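Local coordinates for teicoplanin pseudoaglycone deacetylases Orf2 (Actinoplanes teichomyceticus, PDB 3DFF), which acts as a zinc-dependent deacetylase of the GlcNAc-PI de-N-acetylase family, probably removing an acetyl group from the teicoplanin pseudoaglycone during antibiotic biosynthesis, at residues Arg76-Ala81 with Arg228-Met233; Leu83-Val88 with Arg219-Gln224; Ser212-Glu217 with Gly258-Thr263. All blocks are in the same frame, centred on the assembly; numbering follows the deposited sequence.

Contact 1: Arg76-Ala81 with Arg228-Met233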
ATOM      1  N   ARG A  76       5.810  -3.364 -11.912  1.00 16.64           N
ATOM      2  CA  ARG A  76       6.740  -4.167 -11.150  1.00 17.46           C
ATOM      3  C   ARG A  76       8.146  -3.630 -11.345  1.00 17.37           C
ATOM      4  O   ARG A  76       8.904  -3.568 -10.375  1.00 18.57           O
ATOM      5  CB  ARG A  76       6.714  -5.624 -11.602  1.00 16.86           C
ATOM      6  CG  ARG A  76       5.609  -6.427 -10.950  1.00 16.79           C
ATOM      7  CD  ARG A  76       5.704  -7.875 -11.432  1.00 19.07           C
ATOM      8  NE  ARG A  76       4.677  -8.711 -10.818  1.00 19.96           N
ATOM      9  CZ  ARG A  76       4.764 -10.035 -10.719  1.00 21.62           C
ATOM     10  NH1 ARG A  76       5.854 -10.659 -11.152  1.00 24.03           N
ATOM     11  NH2 ARG A  76       3.790 -10.730 -10.162  1.00 23.15           N
ATOM     12  N   LYS A  77       8.492  -3.268 -12.583  1.00 18.69           N
ATOM     13  CA  LYS A  77       9.836  -2.717 -12.854  1.00 18.88           C
ATOM     14  C   LYS A  77      10.049  -1.392 -12.129  1.00 19.18           C
ATOM     15  O   LYS A  77      11.122  -1.161 -11.564  1.00 19.90           O
ATOM     16  CB  LYS A  77      10.099  -2.564 -14.351  1.00 19.79           C
ATOM     17  CG  LYS A  77      10.220  -3.909 -15.053  1.00 22.05           C
ATOM     18  CD  LYS A  77      10.541  -3.734 -16.529  1.00 28.12           C
ATOM     19  CE  LYS A  77      10.811  -5.088 -17.168  1.00 30.72           C
ATOM     20  NZ  LYS A  77      10.920  -4.978 -18.649  1.00 32.66           N
ATOM     21  N   GLU A  78       9.016  -0.547 -12.100  1.00 18.91           N
ATOM     22  CA  GLU A  78       9.080   0.704 -11.330  1.00 18.90           C
ATOM     23  C   GLU A  78       9.326   0.449  -9.854  1.00 18.54           C
ATOM     24  O   GLU A  78      10.140   1.141  -9.224  1.00 18.71           O
ATOM     25  CB  GLU A  78       7.782   1.508 -11.467  1.00 18.66           C
ATOM     26  CG  GLU A  78       7.561   2.113 -12.807  1.00 21.07           C
ATOM     27  CD  GLU A  78       6.211   2.792 -12.940  1.00 20.34           C
ATOM     28  OE1 GLU A  78       5.353   2.699 -12.025  1.00 19.65           O
ATOM     29  OE2 GLU A  78       6.004   3.396 -14.004  1.00 22.82           O
ATOM     30  N   ASP A  79       8.616  -0.536  -9.298  1.00 18.00           N
ATOM     31  CA  ASP A  79       8.715  -0.868  -7.890  1.00 17.79           C
ATOM     32  C   ASP A  79      10.126  -1.349  -7.545  1.00 18.65           C
ATOM     33  O   ASP A  79      10.684  -0.999  -6.505  1.00 19.38           O
ATOM     34  CB  ASP A  79       7.685  -1.942  -7.550  1.00 17.76           C
ATOM     35  CG  ASP A  79       7.592  -2.231  -6.070  1.00 19.23           C
ATOM     36  OD1 ASP A  79       7.235  -1.318  -5.271  1.00 19.27           O
ATOM     37  OD2 ASP A  79       7.843  -3.388  -5.686  1.00 19.40           O
ATOM     38  N   ILE A  80      10.711  -2.150  -8.433  1.00 19.06           N
ATOM     39  CA  ILE A  80      12.059  -2.648  -8.188  1.00 19.74           C
ATOM     40  C   ILE A  80      13.068  -1.494  -8.207  1.00 19.45           C
ATOM     41  O   ILE A  80      13.947  -1.450  -7.344  1.00 21.41           O
ATOM     42  CB  ILE A  80      12.430  -3.730  -9.211  1.00 18.99           C
ATOM     43  CG1 ILE A  80      11.533  -4.961  -8.989  1.00 19.37           C
ATOM     44  CG2 ILE A  80      13.921  -4.111  -9.112  1.00 22.12           C
ATOM     45  CD1 ILE A  80      11.598  -5.973 -10.150  1.00 20.49           C
ATOM     46  N   ALA A  81      12.913  -0.571  -9.147  1.00 19.73           N
ATOM     47  CA  ALA A  81      13.758   0.636  -9.210  1.00 19.77           C
ATOM     48  C   ALA A  81      13.592   1.460  -7.925  1.00 20.69           C
ATOM     49  O   ALA A  81      14.582   1.828  -7.288  1.00 20.37           O
ATOM     50  CB  ALA A  81      13.445   1.454 -10.440  1.00 20.59           C
ATOM     51  N   ARG A 228      10.409   7.093  -9.124  1.00 21.64           N
ATOM     52  CA  ARG A 228      10.644   5.916  -9.952  1.00 21.67           C
ATOM     53  C   ARG A 228       9.311   5.370 -10.435  1.00 21.38           C
ATOM     54  O   ARG A 228       9.263   4.689 -11.459  1.00 21.88           O
ATOM     55  CB  ARG A 228      11.418   4.836  -9.194  1.00 21.96           C
ATOM     56  CG  ARG A 228      12.915   4.863  -9.435  1.00 23.67           C
ATOM     57  CD  ARG A 228      13.547   6.097  -8.842  1.00 25.28           C
ATOM     58  NE  ARG A 228      15.002   6.109  -9.043  1.00 24.96           N
ATOM     59  CZ  ARG A 228      15.735   7.219  -8.983  1.00 27.09           C
ATOM     60  NH1 ARG A 228      15.155   8.389  -8.731  1.00 27.55           N
ATOM     61  NH2 ARG A 228      17.048   7.164  -9.191  1.00 27.08           N
ATOM     62  N   TYR A 229       8.234   5.679  -9.703  1.00 20.58           N
ATOM     63  CA  TYR A 229       6.894   5.232 -10.132  1.00 19.98           C
ATOM     64  C   TYR A 229       6.339   6.157 -11.193  1.00 20.71           C
ATOM     65  O   TYR A 229       5.339   6.865 -10.967  1.00 21.04           O
ATOM     66  CB  TYR A 229       5.927   5.101  -8.945  1.00 19.20           C
ATOM     67  CG  TYR A 229       6.344   4.070  -7.935  1.00 17.99           C
ATOM     68  CD1 TYR A 229       6.161   2.696  -8.174  1.00 18.23           C
ATOM     69  CD2 TYR A 229       6.911   4.454  -6.719  1.00 18.61           C
ATOM     70  CE1 TYR A 229       6.510   1.741  -7.215  1.00 18.14           C
ATOM     71  CE2 TYR A 229       7.297   3.513  -5.775  1.00 18.83           C
ATOM     72  CZ  TYR A 229       7.100   2.149  -6.026  1.00 18.18           C
ATOM     73  OH  TYR A 229       7.483   1.253  -5.072  1.00 18.17           O
ATOM     74  N   SER A 230       6.978   6.146 -12.361  1.00 21.75           N
ATOM     75  CA  SER A 230       6.646   7.107 -13.427  1.00 22.71           C
ATOM     76  C   SER A 230       5.172   7.051 -13.773  1.00 22.02           C
ATOM     77  O   SER A 230       4.547   8.082 -13.996  1.00 22.72           O
ATOM     78  CB  SER A 230       7.447   6.824 -14.691  1.00 23.12           C
ATOM     79  OG  SER A 230       8.825   6.756 -14.399  1.00 27.70           O
ATOM     80  N   SER A 231       4.615   5.842 -13.798  1.00 22.16           N
ATOM     81  CA  SER A 231       3.223   5.661 -14.222  1.00 21.44           C
ATOM     82  C   SER A 231       2.225   6.394 -13.321  1.00 22.44           C
ATOM     83  O   SER A 231       1.125   6.731 -13.748  1.00 21.61           O
ATOM     84  CB  SER A 231       2.874   4.171 -14.239  1.00 21.70           C
ATOM     85  OG  SER A 231       3.019   3.612 -12.952  1.00 22.05           O
ATOM     86  N   GLN A 232       2.619   6.627 -12.073  1.00 22.60           N
ATOM     87  CA  GLN A 232       1.744   7.203 -11.071  1.00 23.52           C
ATOM     88  C   GLN A 232       1.920   8.698 -10.886  1.00 24.96           C
ATOM     89  O   GLN A 232       1.118   9.329 -10.210  1.00 25.43           O
ATOM     90  CB  GLN A 232       1.980   6.503  -9.730  1.00 23.32           C
ATOM     91  CG  GLN A 232       1.861   4.993  -9.807  1.00 22.29           C
ATOM     92  CD  GLN A 232       0.505   4.527 -10.308  1.00 22.12           C
ATOM     93  OE1 GLN A 232      -0.543   4.897  -9.752  1.00 26.03           O
ATOM     94  NE2 GLN A 232       0.513   3.695 -11.355  1.00 23.86           N
HETATM   95  N   MSE A 233       2.956   9.272 -11.487  1.00 27.12           N
HETATM   96  CA  MSE A 233       3.257  10.678 -11.229  1.00 29.73           C
HETATM   97  C   MSE A 233       2.118  11.649 -11.569  1.00 29.85           C
HETATM   98  O   MSE A 233       1.748  12.486 -10.737  1.00 29.91           O
HETATM   99  CB  MSE A 233       4.580  11.090 -11.873  1.00 31.09           C
HETATM  100  CG  MSE A 233       5.831  10.663 -11.075  1.00 36.82           C
HETATM  101 SE   MSE A 233       5.717  10.849  -9.105  1.00 52.11          SE
HETATM  102  CE  MSE A 233       5.252   8.988  -8.685  1.00 46.50           C
TER
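The Y229 ring lies against helix 71-85, with E78 O over one face and D79 OD1 in its plane at the hydroxyl edge. D79 and Y229 run side by side and point the same way, their carboxylate and ring planes 36° apart. Y229 OH donates to D79 OD1 at 2.6 Å, reaching it on the anti side. D79 has CG anti to its backbone N (chi1 -173°), beside the carbonyl carbon. D79 CB touches CE1 of the ring. Y229 CE1 also comes within 3.5 Å of D79 CA.

The carboxylate of E78 is gripped by one residue, S231. The hydroxyl S231 OG donates to E78 OE1 at 2.7 Å, on the syn lone pair. The amide S231 N meets E78 OE2 at 2.8 Å from above the carboxylate plane. S231 OG in turn accepts from Q232 NE2 at 3.0 Å, consistent with the S231 hydroxyl giving its proton to E78 OE1. The chain of E78 is extended beyond CG, and E78 CG comes 3.4 Å from R228 O. A81 CB also packs on R228 CG at 3.6 Å. The guanidinium of R228 bonds back to Q224 O.

The loop between helices 216-226 and 233-237 is thus joined to helix 71-85 through two acids. The other oxygen of D79, OD2, takes a bond from H92. The D79 side chain is about 4 Å from that of H90, a zinc ligand in another structure of the protein. Two donors on E78 would be expected to favour its charged form. The Y229 hydroxyl spends its proton on D79, which ties the inverse gamma turn centred on Y229 to helix 71-85, at an acid that neighbours H90.

Contact 2: Leu83-Val88 with Arg219-Gln224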
ATOM      1  N   LEU A  83      12.462   0.590  -4.855  1.00 19.01           N
ATOM      2  CA  LEU A  83      12.965  -0.128  -3.683  1.00 20.19           C
ATOM      3  C   LEU A  83      14.500  -0.292  -3.751  1.00 21.18           C
ATOM      4  O   LEU A  83      15.175  -0.145  -2.725  1.00 22.60           O
ATOM      5  CB  LEU A  83      12.240  -1.477  -3.525  1.00 19.40           C
ATOM      6  CG  LEU A  83      10.733  -1.307  -3.281  1.00 18.14           C
ATOM      7  CD1 LEU A  83      10.002  -2.632  -3.314  1.00 18.96           C
ATOM      8  CD2 LEU A  83      10.510  -0.612  -1.928  1.00 18.09           C
ATOM      9  N   ASP A  84      15.038  -0.562  -4.939  1.00 22.93           N
ATOM     10  CA  ASP A  84      16.510  -0.546  -5.140  1.00 24.22           C
ATOM     11  C   ASP A  84      17.087   0.811  -4.714  1.00 25.00           C
ATOM     12  O   ASP A  84      18.153   0.870  -4.094  1.00 24.25           O
ATOM     13  CB  ASP A  84      16.890  -0.793  -6.606  1.00 25.40           C
ATOM     14  CG  ASP A  84      16.806  -2.256  -7.027  1.00 26.01           C
ATOM     15  OD1 ASP A  84      16.589  -3.143  -6.191  1.00 26.58           O
ATOM     16  OD2 ASP A  84      16.979  -2.498  -8.251  1.00 30.09           O
ATOM     17  N   HIS A  85      16.379   1.901  -5.023  1.00 24.40           N
ATOM     18  CA  HIS A  85      16.856   3.235  -4.645  1.00 25.51           C
ATOM     19  C   HIS A  85      16.909   3.432  -3.135  1.00 25.65           C
ATOM     20  O   HIS A  85      17.821   4.119  -2.631  1.00 26.30           O
ATOM     21  CB  HIS A  85      16.032   4.343  -5.300  1.00 25.54           C
ATOM     22  CG  HIS A  85      16.715   5.677  -5.281  1.00 27.48           C
ATOM     23  ND1 HIS A  85      17.749   5.996  -6.139  1.00 30.07           N
ATOM     24  CD2 HIS A  85      16.522   6.767  -4.499  1.00 28.81           C
ATOM     25  CE1 HIS A  85      18.160   7.228  -5.888  1.00 30.16           C
ATOM     26  NE2 HIS A  85      17.432   7.717  -4.898  1.00 30.27           N
ATOM     27  N   LEU A  86      15.947   2.840  -2.421  1.00 25.46           N
ATOM     28  CA  LEU A  86      15.909   2.845  -0.941  1.00 25.55           C
ATOM     29  C   LEU A  86      16.867   1.818  -0.342  1.00 26.43           C
ATOM     30  O   LEU A  86      17.000   1.705   0.888  1.00 26.26           O
ATOM     31  CB  LEU A  86      14.491   2.580  -0.420  1.00 25.84           C
ATOM     32  CG  LEU A  86      13.419   3.590  -0.822  1.00 25.99           C
ATOM     33  CD1 LEU A  86      12.073   3.165  -0.239  1.00 24.72           C
ATOM     34  CD2 LEU A  86      13.797   4.971  -0.303  1.00 26.86           C
ATOM     35  N   ARG A  87      17.495   1.060  -1.244  1.00 26.86           N
ATOM     36  CA  ARG A  87      18.427  -0.025  -0.940  1.00 28.18           C
ATOM     37  C   ARG A  87      17.750  -1.148  -0.152  1.00 27.09           C
ATOM     38  O   ARG A  87      18.323  -1.730   0.764  1.00 28.21           O
ATOM     39  CB  ARG A  87      19.715   0.526  -0.285  1.00 27.31           C
ATOM     40  CG  ARG A  87      20.268   1.745  -1.037  1.00 30.08           C
ATOM     41  CD  ARG A  87      21.551   2.269  -0.401  1.00 31.11           C
ATOM     42  NE  ARG A  87      22.717   1.565  -0.923  1.00 39.29           N
ATOM     43  CZ  ARG A  87      23.690   2.136  -1.634  1.00 41.74           C
ATOM     44  NH1 ARG A  87      23.656   3.437  -1.896  1.00 43.30           N
ATOM     45  NH2 ARG A  87      24.709   1.401  -2.069  1.00 42.65           N
ATOM     46  N   VAL A  88      16.508  -1.460  -0.530  1.00 27.21           N
ATOM     47  CA  VAL A  88      15.734  -2.520   0.141  1.00 25.83           C
ATOM     48  C   VAL A  88      15.218  -3.601  -0.850  1.00 25.55           C
ATOM     49  O   VAL A  88      15.105  -3.342  -2.049  1.00 26.15           O
ATOM     50  CB  VAL A  88      14.537  -1.958   0.987  1.00 26.95           C
ATOM     51  CG1 VAL A  88      14.996  -0.900   1.990  1.00 25.14           C
ATOM     52  CG2 VAL A  88      13.460  -1.380   0.083  1.00 25.48           C
ATOM     53  N   ARG A 219      14.481  11.981   3.518  1.00 28.21           N
ATOM     54  CA  ARG A 219      13.372  12.589   2.797  1.00 26.72           C
ATOM     55  C   ARG A 219      13.710  12.641   1.315  1.00 26.75           C
ATOM     56  O   ARG A 219      12.875  12.315   0.470  1.00 25.67           O
ATOM     57  CB  ARG A 219      13.056  13.996   3.328  1.00 26.91           C
ATOM     58  CG  ARG A 219      12.030  14.752   2.479  1.00 25.37           C
ATOM     59  CD  ARG A 219      11.993  16.246   2.805  1.00 26.42           C
ATOM     60  NE  ARG A 219      11.350  17.046   1.757  1.00 25.64           N
ATOM     61  CZ  ARG A 219      11.931  17.476   0.631  1.00 26.03           C
ATOM     62  NH1 ARG A 219      13.195  17.170   0.339  1.00 26.44           N
ATOM     63  NH2 ARG A 219      11.230  18.194  -0.237  1.00 25.80           N
ATOM     64  N   SER A 220      14.937  13.061   1.000  1.00 25.81           N
ATOM     65  CA  SER A 220      15.357  13.171  -0.380  1.00 26.36           C
ATOM     66  C   SER A 220      15.293  11.789  -1.040  1.00 25.80           C
ATOM     67  O   SER A 220      14.829  11.657  -2.171  1.00 25.53           O
ATOM     68  CB  SER A 220      16.777  13.753  -0.465  1.00 26.62           C
ATOM     69  OG  SER A 220      17.169  13.916  -1.815  1.00 28.97           O
ATOM     70  N   GLN A 221      15.740  10.776  -0.308  1.00 25.51           N
ATOM     71  CA  GLN A 221      15.819   9.418  -0.841  1.00 25.18           C
ATOM     72  C   GLN A 221      14.411   8.897  -1.107  1.00 24.49           C
ATOM     73  O   GLN A 221      14.130   8.387  -2.194  1.00 24.09           O
ATOM     74  CB  GLN A 221      16.561   8.521   0.139  1.00 25.93           C
ATOM     75  CG  GLN A 221      16.955   7.180  -0.435  1.00 28.87           C
ATOM     76  CD  GLN A 221      17.758   6.363   0.543  1.00 32.18           C
ATOM     77  OE1 GLN A 221      17.941   6.751   1.709  1.00 35.13           O
ATOM     78  NE2 GLN A 221      18.260   5.221   0.079  1.00 32.75           N
ATOM     79  N   LYS A 222      13.529   9.071  -0.127  1.00 23.72           N
ATOM     80  CA  LYS A 222      12.116   8.720  -0.288  1.00 22.63           C
ATOM     81  C   LYS A 222      11.530   9.381  -1.538  1.00 22.35           C
ATOM     82  O   LYS A 222      10.946   8.714  -2.388  1.00 22.50           O
ATOM     83  CB  LYS A 222      11.302   9.155   0.926  1.00 22.48           C
ATOM     84  CG  LYS A 222       9.792   8.798   0.787  1.00 21.45           C
ATOM     85  CD  LYS A 222       8.948   9.412   1.911  1.00 21.12           C
ATOM     86  CE  LYS A 222       7.458   9.170   1.652  1.00 22.02           C
ATOM     87  NZ  LYS A 222       6.607   9.375   2.870  1.00 21.59           N
ATOM     88  N   PHE A 223      11.641  10.704  -1.635  1.00 22.02           N
ATOM     89  CA  PHE A 223      11.044  11.433  -2.753  1.00 22.19           C
ATOM     90  C   PHE A 223      11.629  11.021  -4.103  1.00 22.67           C
ATOM     91  O   PHE A 223      10.893  10.910  -5.076  1.00 23.22           O
ATOM     92  CB  PHE A 223      11.136  12.960  -2.533  1.00 22.17           C
ATOM     93  CG  PHE A 223      10.198  13.493  -1.458  1.00 23.36           C
ATOM     94  CD1 PHE A 223       9.456  12.642  -0.638  1.00 22.75           C
ATOM     95  CD2 PHE A 223      10.087  14.871  -1.262  1.00 23.35           C
ATOM     96  CE1 PHE A 223       8.600  13.150   0.366  1.00 23.57           C
ATOM     97  CE2 PHE A 223       9.245  15.387  -0.271  1.00 23.96           C
ATOM     98  CZ  PHE A 223       8.502  14.535   0.546  1.00 23.46           C
ATOM     99  N   GLN A 224      12.948  10.781  -4.158  1.00 22.89           N
ATOM    100  CA  GLN A 224      13.580  10.269  -5.379  1.00 22.71           C
ATOM    101  C   GLN A 224      12.995   8.890  -5.721  1.00 22.01           C
ATOM    102  O   GLN A 224      12.756   8.593  -6.882  1.00 22.08           O
ATOM    103  CB  GLN A 224      15.097  10.161  -5.212  1.00 24.05           C
ATOM    104  CG  GLN A 224      15.819  11.502  -5.261  1.00 24.83           C
ATOM    105  CD  GLN A 224      17.207  11.459  -4.652  1.00 30.34           C
ATOM    106  OE1 GLN A 224      17.769  10.391  -4.398  1.00 31.71           O
ATOM    107  NE2 GLN A 224      17.769  12.639  -4.406  1.00 31.32           N
TER
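H85 and Q224 cross obliquely, ring and amide planes 70° apart. H85 NE2 donates to Q224 OE1 at 2.7 Å. The oxygen lies in the imidazole plane, and the N-H is received on a lone pair. H85 CG is anti to its backbone N (chi1 -163°), beside the carbonyl carbon. The ring edge also faces Q221 O, 3.7 Å from H85 CD2.

Q221 reaches the backbone of H85 instead. Its chain is extended, and Q221 NE2 donates to H85 O at 3.0 Å in an almost straight bond of 171°. H85 O lies in the amide plane of Q221, and the N-H meets it on a lone pair in the carbonyl plane. The Q221 chain also touches L86, with Q221 CG 3.9 Å from L86 CD2. R87 follows with positive phi, the Schellman motif that closes helix 71-85, so Q221 grips a carbonyl in its last turn.

The two glutamines play opposite parts. Q221 gives an N-H and Q224 offers an oxygen, so each bond defines which way its amide is flipped. The bond to Q224 also places a proton on NE2 of H85. H85 thus bonds to helix 216-226 at both ends, through its ring and through its carbonyl.

Contact 3: Ser212-Glu217 with Gly258-Thr263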
ATOM      1  N   SER A 212       7.418   9.992  13.104  1.00 27.88           N
ATOM      2  CA  SER A 212       8.863   9.832  12.988  1.00 27.76           C
ATOM      3  C   SER A 212       9.541  11.168  12.669  1.00 29.00           C
ATOM      4  O   SER A 212       8.902  12.118  12.200  1.00 28.34           O
ATOM      5  CB  SER A 212       9.219   8.781  11.934  1.00 27.65           C
ATOM      6  OG  SER A 212       8.991   9.266  10.621  1.00 25.86           O
ATOM      7  N   SER A 213      10.832  11.231  12.958  1.00 30.04           N
ATOM      8  CA  SER A 213      11.644  12.362  12.582  1.00 31.54           C
ATOM      9  C   SER A 213      12.811  11.796  11.792  1.00 31.85           C
ATOM     10  O   SER A 213      13.605  11.007  12.314  1.00 32.45           O
ATOM     11  CB  SER A 213      12.114  13.120  13.830  1.00 32.04           C
ATOM     12  OG  SER A 213      11.945  14.515  13.648  1.00 34.90           O
ATOM     13  N   VAL A 214      12.888  12.144  10.513  1.00 31.83           N
ATOM     14  CA  VAL A 214      13.990  11.646   9.688  1.00 31.89           C
ATOM     15  C   VAL A 214      14.840  12.765   9.121  1.00 31.85           C
ATOM     16  O   VAL A 214      14.375  13.899   8.921  1.00 31.61           O
ATOM     17  CB  VAL A 214      13.539  10.713   8.542  1.00 32.15           C
ATOM     18  CG1 VAL A 214      12.775   9.515   9.096  1.00 32.39           C
ATOM     19  CG2 VAL A 214      12.740  11.482   7.485  1.00 31.08           C
ATOM     20  N   LYS A 215      16.090  12.417   8.850  1.00 31.59           N
ATOM     21  CA  LYS A 215      17.064  13.373   8.368  1.00 31.65           C
ATOM     22  C   LYS A 215      16.707  13.776   6.943  1.00 30.64           C
ATOM     23  O   LYS A 215      16.018  13.021   6.239  1.00 30.22           O
ATOM     24  CB  LYS A 215      18.474  12.776   8.465  1.00 32.45           C
ATOM     25  CG  LYS A 215      18.971  12.688   9.905  1.00 34.86           C
ATOM     26  CD  LYS A 215      20.434  12.284   9.998  1.00 39.50           C
ATOM     27  CE  LYS A 215      20.914  12.305  11.449  1.00 41.50           C
ATOM     28  NZ  LYS A 215      20.834  13.670  12.062  1.00 43.41           N
ATOM     29  N   PRO A 216      17.141  14.976   6.518  1.00 29.83           N
ATOM     30  CA  PRO A 216      16.890  15.490   5.171  1.00 29.67           C
ATOM     31  C   PRO A 216      17.267  14.488   4.071  1.00 30.35           C
ATOM     32  O   PRO A 216      16.599  14.429   3.031  1.00 29.01           O
ATOM     33  CB  PRO A 216      17.801  16.723   5.094  1.00 30.11           C
ATOM     34  CG  PRO A 216      17.946  17.157   6.474  1.00 29.14           C
ATOM     35  CD  PRO A 216      17.906  15.939   7.335  1.00 29.56           C
ATOM     36  N   GLU A 217      18.324  13.710   4.315  1.00 30.47           N
ATOM     37  CA  GLU A 217      18.842  12.762   3.325  1.00 31.62           C
ATOM     38  C   GLU A 217      17.826  11.656   3.031  1.00 31.49           C
ATOM     39  O   GLU A 217      17.691  11.214   1.879  1.00 31.53           O
ATOM     40  CB  GLU A 217      20.173  12.159   3.806  1.00 32.08           C
ATOM     41  CG  GLU A 217      21.365  13.130   3.753  1.00 34.58           C
ATOM     42  CD  GLU A 217      21.313  14.223   4.816  1.00 36.99           C
ATOM     43  OE1 GLU A 217      20.781  13.973   5.924  1.00 34.82           O
ATOM     44  OE2 GLU A 217      21.818  15.338   4.539  1.00 39.46           O
ATOM     45  N   GLY A 258       9.755  20.257  13.703  1.00 42.92           N
ATOM     46  CA  GLY A 258      10.447  19.063  13.235  1.00 40.86           C
ATOM     47  C   GLY A 258      10.884  19.127  11.787  1.00 39.10           C
ATOM     48  O   GLY A 258      10.774  20.163  11.124  1.00 40.20           O
ATOM     49  N   GLY A 259      11.413  18.014  11.305  1.00 37.22           N
ATOM     50  CA  GLY A 259      11.740  17.872   9.896  1.00 33.56           C
ATOM     51  C   GLY A 259      10.691  16.967   9.291  1.00 31.41           C
ATOM     52  O   GLY A 259       9.538  16.944   9.745  1.00 31.54           O
ATOM     53  N   TYR A 260      11.087  16.209   8.277  1.00 28.36           N
ATOM     54  CA  TYR A 260      10.148  15.294   7.643  1.00 26.01           C
ATOM     55  C   TYR A 260       9.860  14.104   8.562  1.00 25.01           C
ATOM     56  O   TYR A 260      10.663  13.765   9.442  1.00 25.07           O
ATOM     57  CB  TYR A 260      10.670  14.843   6.274  1.00 24.88           C
ATOM     58  CG  TYR A 260       9.614  14.114   5.488  1.00 24.35           C
ATOM     59  CD1 TYR A 260       8.521  14.801   4.944  1.00 23.55           C
ATOM     60  CD2 TYR A 260       9.671  12.729   5.351  1.00 24.03           C
ATOM     61  CE1 TYR A 260       7.534  14.132   4.254  1.00 21.27           C
ATOM     62  CE2 TYR A 260       8.683  12.044   4.654  1.00 22.69           C
ATOM     63  CZ  TYR A 260       7.619  12.757   4.120  1.00 23.76           C
ATOM     64  OH  TYR A 260       6.628  12.108   3.439  1.00 21.67           O
ATOM     65  N   GLY A 261       8.712  13.455   8.369  1.00 23.95           N
ATOM     66  CA  GLY A 261       8.369  12.322   9.192  1.00 22.55           C
ATOM     67  C   GLY A 261       7.164  11.582   8.636  1.00 21.54           C
ATOM     68  O   GLY A 261       6.490  12.076   7.734  1.00 20.48           O
ATOM     69  N   GLU A 262       6.913  10.405   9.196  1.00 22.04           N
ATOM     70  CA  GLU A 262       5.798   9.563   8.793  1.00 21.94           C
ATOM     71  C   GLU A 262       5.081   9.076  10.034  1.00 21.70           C
ATOM     72  O   GLU A 262       5.726   8.712  11.033  1.00 21.99           O
ATOM     73  CB  GLU A 262       6.311   8.378   7.967  1.00 21.88           C
ATOM     74  CG  GLU A 262       6.816   8.774   6.583  1.00 21.27           C
ATOM     75  CD  GLU A 262       7.748   7.760   5.931  1.00 21.82           C
ATOM     76  OE1 GLU A 262       7.918   7.849   4.697  1.00 22.68           O
ATOM     77  OE2 GLU A 262       8.342   6.914   6.648  1.00 23.45           O
ATOM     78  N   THR A 263       3.748   9.086   9.974  1.00 21.85           N
ATOM     79  CA  THR A 263       2.899   8.642  11.072  1.00 21.99           C
ATOM     80  C   THR A 263       2.591   7.145  10.962  1.00 21.86           C
ATOM     81  O   THR A 263       2.160   6.676   9.899  1.00 21.79           O
ATOM     82  CB  THR A 263       1.604   9.473  11.102  1.00 22.82           C
ATOM     83  OG1 THR A 263       1.951  10.856  11.308  1.00 24.30           O
ATOM     84  CG2 THR A 263       0.668   9.033  12.211  1.00 22.38           C
TER
HETATM   85  O   HOH W   1       9.494   7.007   9.166  1.00 31.42           O
HETATM   86  O   HOH W   2       8.389  14.715  11.990  1.00 32.48           O
HETATM   87  O   HOH W   3      13.977  16.341   7.749  1.00 28.20           O
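Two backbone bonds join the segments, S212 N donating to E262 O and V214 N to Y260 O, each at 3.0 Å and nearly straight (174° and 172°). The first donor sits well above the carbonyl plane of E262, and the second is tilted from that of Y260. Between them S212 O comes to 3.1 Å from G261 CA in a CA-H...O contact. It occupies the side of CA where a side chain would point, and G261 has none.

S212 OG lies between its own backbone N and carbonyl carbon (chi1 73°). That places it to accept E262 N at 2.8 Å, so S212 bonds to both backbone polar groups of E262. A water extends this, 2.7 Å from S212 OG and donating to E262 OE2 at 2.8 Å. A second water donates to S212 O. A third links V214 and Y260, donating to V214 O and accepting from Y260 N. K215, next in the chain, holds the N-cap position of helix 216-226.

The apolar part is small. V214 and Y260 lie side by side and point the same way. V214 CG2 meets the ring at its edge and near its plane, 3.9 Å from Y260 CD2.

The ends of Y260 and E262 reach past these partners. E262 OE1 forms a salt bridge with K222 of helix 216-226, and Y260 OH bonds to the same lysine. The E262 carboxylate also takes the backbone amides of A26 and G27 in helix 19-33, while V214 rests on A26. The contact lies just beyond the antiparallel strands 204-211 and 263-269, at the edge of the mixed sheet, and leads one of them into helix 216-226.

In the fold
Contacts 1 and 2 both use helix 71-85, and their centres are 12 Å apart. They touch where R228 NH2 packs 3.3 Å from H85 ND1. Contacts 2 and 3 share helix 216-226, with centres 14 Å apart. Besides the K222 link, they touch where R219 CB packs 3.9 Å from Y260 CB. Contacts 1 and 3 do not touch; their nearest atoms are about 11 Å apart. The zinc ion is held by H16, D19 and H164. The side chain of Y229 in contact 1 lies about 10 Å from the bound zinc ion. The side chain of K222 in contact 2 is about 14 Å from the bound zinc ion. Helix 216-226 and the loop after it thus connect the sheet edge to the region near the metal.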